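Side-chain contacts in putative aldehyde dehydrogenase AldY (PDB 4DNG), which probably oxidises aldehydes to carboxylates with NAD(+) and may help protect the cell against stress from ethanol and related compounds: residues D372-I377 and A402-Y407; E336-I341 and A384-I389. All coordinates share one frame; numbering follows the deposited sequence.

Contact 1 (D372-I377 and A402-Y407); sequences DNNSKI and ANDTEY
The type I turn from Asp372 to Ser375, which leads into helix 376-379 of an aldehyde dehydrogenase fold, brings Asn373 and Asn374 up to Asp404, the residue that leaves helix 395-403 through an inverse gamma turn. Asn373 has the larger share of the contact. With CG anti to its backbone N (chi1 -168°), its amide reaches across, and ND2 stops 3.9 Å from Asp404 O and 4.0 Å from Asp404 OD2. The two side chains run antiparallel alongside each other, amide and carboxylate turned 87° apart. ND2 is hydrogen-bonded to Met401 O, in the last turn of helix 395-403, while Arg292 makes weak bonds to Asn373 OD1 and Ala402 O. Nearer the surface Asn374 lies roughly perpendicular to Asp404 and sets its OD1 3.7 Å from Asp404 OD2. These two oxygens, both acceptors, gain nothing from each other and probably repel slightly; Gln379 NE2 offers the amide oxygen a weak bond. Within the turn, Asn374 N is weakly bonded to Asp372 OD2 at 3.3 Å. The join therefore rests mainly on the buried Asn373 amide and its hold on the helix end, while the Asp404 carboxylate lies at the exposed edge of the contact.

Contact 2 (E336-I341 and A384-I389); sequences EKALEI and APIATI
Ala384 O takes two hydrogen bonds: one from Ile386 N at 2.6 Å, which closes an inverse gamma turn around Pro385, and one from Lys279 NZ. The same ammonium group also donates to Ile386 O, so a single lysine ties together both ends of the turn from which strand 386-392 sets out. This strand runs inside the mixed sheet of the aldehyde dehydrogenase fold, parallel to both strand 290-296 and strand 362-369, and helix 332-347 packs against it here with purely apolar side chains.

On the helix the touching group is the Ala338 methyl. Backbones come close, with Ala338 CA 6.5 Å from Ala384 CA, because little more than two methyl groups separates them: Ala338 CB lies 4.1 Å from Ala384 CB. Beside this pair comes the longer branch of Ile386. Its CG1 lies on the -60° side of the backbone N (chi1 -65°) and its chain is then extended, which carries CD1 out from the strand to 4.3 Å from Ala338 CB. The helix methyl therefore settles over a small apolar patch made from both sides of the turn, while Leu363 of strand 362-369 touches Ala338 as well. Ile341, one turn on, begins toward the strand, but its CD1 turns off. All three touching residues are buried. Within the patch itself, Ile386 CD1 lies 3.8 Å from Ala384 CB.

The two contacts, with centres 15 Å apart, interlock along the chain: helix 376-379 leads into strand 386-392, which is followed by helix 395-403, so 384-389 falls between the two segments of contact 1. They also meet directly. Ile377 CG2 of contact 1 packs 3.5 Å from Ile341 CG2 of contact 2, and Ile377 also touches Thr388, so Ile377 of the short helix lies against both helix 332-347 and the strand. Contact 2 is apolar and wholly buried; contact 1 is polar and partly exposed. Both lie away from the predicted catalytic residue Glu253 and from the probable NAD(+) site at Gly231-Gly236; Cys287, the other predicted catalytic residue, is not modelled.

Contact 1 (D372-I377 and A402-Y407)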
# COMPACT_ATOMS: atom_id res chain seq x y z
N ASP A 372 -13.58 -17.14 28.17
CA ASP A 372 -14.27 -16.12 27.38
C ASP A 372 -13.43 -15.74 26.17
O ASP A 372 -12.21 -15.70 26.25
CB ASP A 372 -14.51 -14.88 28.24
CG ASP A 372 -15.86 -14.25 27.98
OD1 ASP A 372 -16.84 -14.70 28.61
OD2 ASP A 372 -15.94 -13.29 27.17
N ASN A 373 -14.08 -15.45 25.04
CA ASN A 373 -13.37 -15.02 23.85
C ASN A 373 -12.83 -13.61 24.04
O ASN A 373 -11.87 -13.18 23.37
CB ASN A 373 -14.29 -15.10 22.61
CG ASN A 373 -13.53 -14.93 21.30
OD1 ASN A 373 -12.56 -15.64 21.04
ND2 ASN A 373 -13.97 -13.99 20.48
N ASN A 374 -13.44 -12.89 24.98
CA ASN A 374 -13.04 -11.53 25.33
C ASN A 374 -12.13 -11.52 26.57
O ASN A 374 -12.23 -10.64 27.43
CB ASN A 374 -14.29 -10.67 25.54
CG ASN A 374 -14.20 -9.32 24.86
OD1 ASN A 374 -13.79 -9.22 23.70
ND2 ASN A 374 -14.61 -8.27 25.58
N SER A 375 -11.26 -12.52 26.65
CA SER A 375 -10.39 -12.72 27.80
C SER A 375 -8.99 -12.24 27.52
O SER A 375 -8.60 -12.12 26.36
CB SER A 375 -10.34 -14.19 28.20
OG SER A 375 -11.43 -14.53 29.03
N LYS A 376 -8.23 -12.00 28.58
CA LYS A 376 -6.84 -11.61 28.44
C LYS A 376 -6.03 -12.70 27.74
O LYS A 376 -5.35 -12.42 26.75
CB LYS A 376 -6.25 -11.22 29.79
CG LYS A 376 -6.52 -9.76 30.14
CD LYS A 376 -6.42 -9.50 31.64
CE LYS A 376 -6.85 -8.07 31.97
NZ LYS A 376 -7.21 -7.91 33.41
N ILE A 377 -6.12 -13.93 28.23
CA ILE A 377 -5.38 -15.05 27.63
C ILE A 377 -5.84 -15.39 26.21
O ILE A 377 -5.05 -15.86 25.39
CB ILE A 377 -5.39 -16.33 28.49
CG1 ILE A 377 -6.58 -16.34 29.45
CG2 ILE A 377 -4.09 -16.49 29.26
CD1 ILE A 377 -7.85 -16.91 28.84
N ALA A 402 -14.55 -15.80 16.16
CA ALA A 402 -13.31 -15.83 15.36
C ALA A 402 -13.00 -14.46 14.75
O ALA A 402 -11.84 -14.07 14.66
CB ALA A 402 -13.39 -16.88 14.27
N ASN A 403 -14.05 -13.79 14.33
CA ASN A 403 -13.97 -12.45 13.79
C ASN A 403 -13.53 -11.42 14.81
O ASN A 403 -12.78 -10.52 14.50
CB ASN A 403 -15.30 -12.05 13.18
CG ASN A 403 -15.36 -12.32 11.70
OD1 ASN A 403 -14.36 -12.23 11.01
ND2 ASN A 403 -16.54 -12.65 11.21
N ASP A 404 -13.99 -11.56 16.04
CA ASP A 404 -13.84 -10.50 17.01
C ASP A 404 -12.45 -10.52 17.59
O ASP A 404 -12.21 -11.01 18.67
CB ASP A 404 -14.87 -10.70 18.13
CG ASP A 404 -14.49 -9.99 19.41
OD1 ASP A 404 -13.50 -9.25 19.40
OD2 ASP A 404 -15.20 -10.17 20.42
N THR A 405 -11.52 -9.97 16.81
CA THR A 405 -10.12 -9.88 17.16
C THR A 405 -9.58 -8.55 16.72
O THR A 405 -10.14 -7.93 15.83
CB THR A 405 -9.32 -10.89 16.37
OG1 THR A 405 -9.37 -10.51 14.99
CG2 THR A 405 -9.92 -12.25 16.53
N GLU A 406 -8.47 -8.11 17.32
CA GLU A 406 -7.84 -6.87 16.93
C GLU A 406 -7.66 -6.89 15.40
O GLU A 406 -8.20 -6.03 14.70
CB GLU A 406 -6.51 -6.70 17.68
CG GLU A 406 -6.67 -6.64 19.20
CD GLU A 406 -5.45 -7.12 19.98
OE1 GLU A 406 -4.43 -7.51 19.36
OE2 GLU A 406 -5.51 -7.10 21.23
N TYR A 407 -6.92 -7.88 14.90
CA TYR A 407 -6.84 -8.16 13.46
C TYR A 407 -6.78 -9.67 13.22
O TYR A 407 -6.39 -10.43 14.11
CB TYR A 407 -5.64 -7.47 12.78
CG TYR A 407 -5.64 -5.96 12.93
CD1 TYR A 407 -6.43 -5.16 12.10
CD2 TYR A 407 -4.86 -5.35 13.91
CE1 TYR A 407 -6.44 -3.78 12.25
CE2 TYR A 407 -4.87 -3.97 14.07
CZ TYR A 407 -5.66 -3.19 13.24
OH TYR A 407 -5.66 -1.83 13.40

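Contact 2 (E336-I341 and A384-I389)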
# COMPACT_ATOMS: atom_id res chain seq x y z
N GLU A 336 9.21 -15.17 31.33
CA GLU A 336 8.60 -14.30 32.34
C GLU A 336 7.27 -13.75 31.80
O GLU A 336 6.27 -13.70 32.53
CB GLU A 336 9.54 -13.14 32.75
CG GLU A 336 10.99 -13.53 33.05
CD GLU A 336 11.27 -13.91 34.50
OE1 GLU A 336 10.32 -13.96 35.33
OE2 GLU A 336 12.45 -14.16 34.82
N LYS A 337 7.26 -13.37 30.53
CA LYS A 337 6.06 -12.87 29.86
C LYS A 337 4.97 -13.92 29.79
O LYS A 337 3.79 -13.61 29.97
CB LYS A 337 6.39 -12.37 28.45
CG LYS A 337 6.90 -10.94 28.42
CD LYS A 337 6.78 -10.36 27.02
CE LYS A 337 7.16 -8.88 27.03
NZ LYS A 337 6.55 -8.19 25.86
N ALA A 338 5.36 -15.16 29.54
CA ALA A 338 4.40 -16.26 29.46
C ALA A 338 3.82 -16.54 30.84
O ALA A 338 2.60 -16.59 31.01
CB ALA A 338 5.09 -17.50 28.93
N LEU A 339 4.70 -16.71 31.82
CA LEU A 339 4.30 -17.02 33.17
C LEU A 339 3.40 -15.95 33.78
O LEU A 339 2.42 -16.29 34.43
CB LEU A 339 5.52 -17.26 34.03
CG LEU A 339 6.21 -18.61 33.80
CD1 LEU A 339 7.47 -18.69 34.65
CD2 LEU A 339 5.28 -19.78 34.09
N GLU A 340 3.73 -14.68 33.56
CA GLU A 340 2.91 -13.59 34.11
C GLU A 340 1.49 -13.63 33.50
O GLU A 340 0.52 -13.36 34.20
CB GLU A 340 3.58 -12.22 33.93
CG GLU A 340 2.90 -11.27 32.95
CD GLU A 340 3.73 -10.04 32.60
OE1 GLU A 340 4.68 -9.71 33.34
OE2 GLU A 340 3.42 -9.40 31.56
N ILE A 341 1.41 -13.97 32.22
CA ILE A 341 0.12 -14.17 31.53
C ILE A 341 -0.66 -15.34 32.14
O ILE A 341 -1.89 -15.29 32.26
CB ILE A 341 0.34 -14.41 30.01
CG1 ILE A 341 0.76 -13.11 29.30
CG2 ILE A 341 -0.89 -15.00 29.34
CD1 ILE A 341 -0.01 -11.87 29.71
N ALA A 384 3.92 -18.92 22.94
CA ALA A 384 4.34 -19.82 23.99
C ALA A 384 3.47 -21.05 23.86
O ALA A 384 2.42 -20.96 23.26
CB ALA A 384 4.13 -19.18 25.33
N PRO A 385 3.88 -22.19 24.39
CA PRO A 385 2.98 -23.35 24.29
C PRO A 385 1.79 -23.26 25.25
O PRO A 385 1.64 -24.06 26.16
CB PRO A 385 3.89 -24.55 24.59
CG PRO A 385 5.10 -23.99 25.28
CD PRO A 385 5.13 -22.49 25.12
N ILE A 386 0.95 -22.25 25.01
CA ILE A 386 -0.27 -22.04 25.77
C ILE A 386 -1.45 -22.09 24.80
O ILE A 386 -1.47 -21.39 23.79
CB ILE A 386 -0.26 -20.71 26.55
CG1 ILE A 386 0.83 -20.73 27.63
CG2 ILE A 386 -1.60 -20.44 27.23
CD1 ILE A 386 1.40 -19.36 27.93
N ALA A 387 -2.41 -22.95 25.11
CA ALA A 387 -3.63 -23.08 24.33
C ALA A 387 -4.82 -22.60 25.15
O ALA A 387 -4.82 -22.74 26.38
CB ALA A 387 -3.85 -24.52 23.86
N THR A 388 -5.80 -22.03 24.47
CA THR A 388 -7.02 -21.53 25.11
C THR A 388 -8.24 -22.04 24.33
O THR A 388 -8.37 -21.81 23.12
CB THR A 388 -7.01 -19.99 25.22
OG1 THR A 388 -5.79 -19.55 25.83
CG2 THR A 388 -8.18 -19.50 26.04
N ILE A 389 -9.13 -22.74 25.03
CA ILE A 389 -10.29 -23.34 24.39
C ILE A 389 -11.52 -22.57 24.83
O ILE A 389 -11.74 -22.33 26.02
CB ILE A 389 -10.48 -24.82 24.76
CG1 ILE A 389 -9.12 -25.55 24.92
CG2 ILE A 389 -11.44 -25.49 23.78
CD1 ILE A 389 -8.53 -26.18 23.66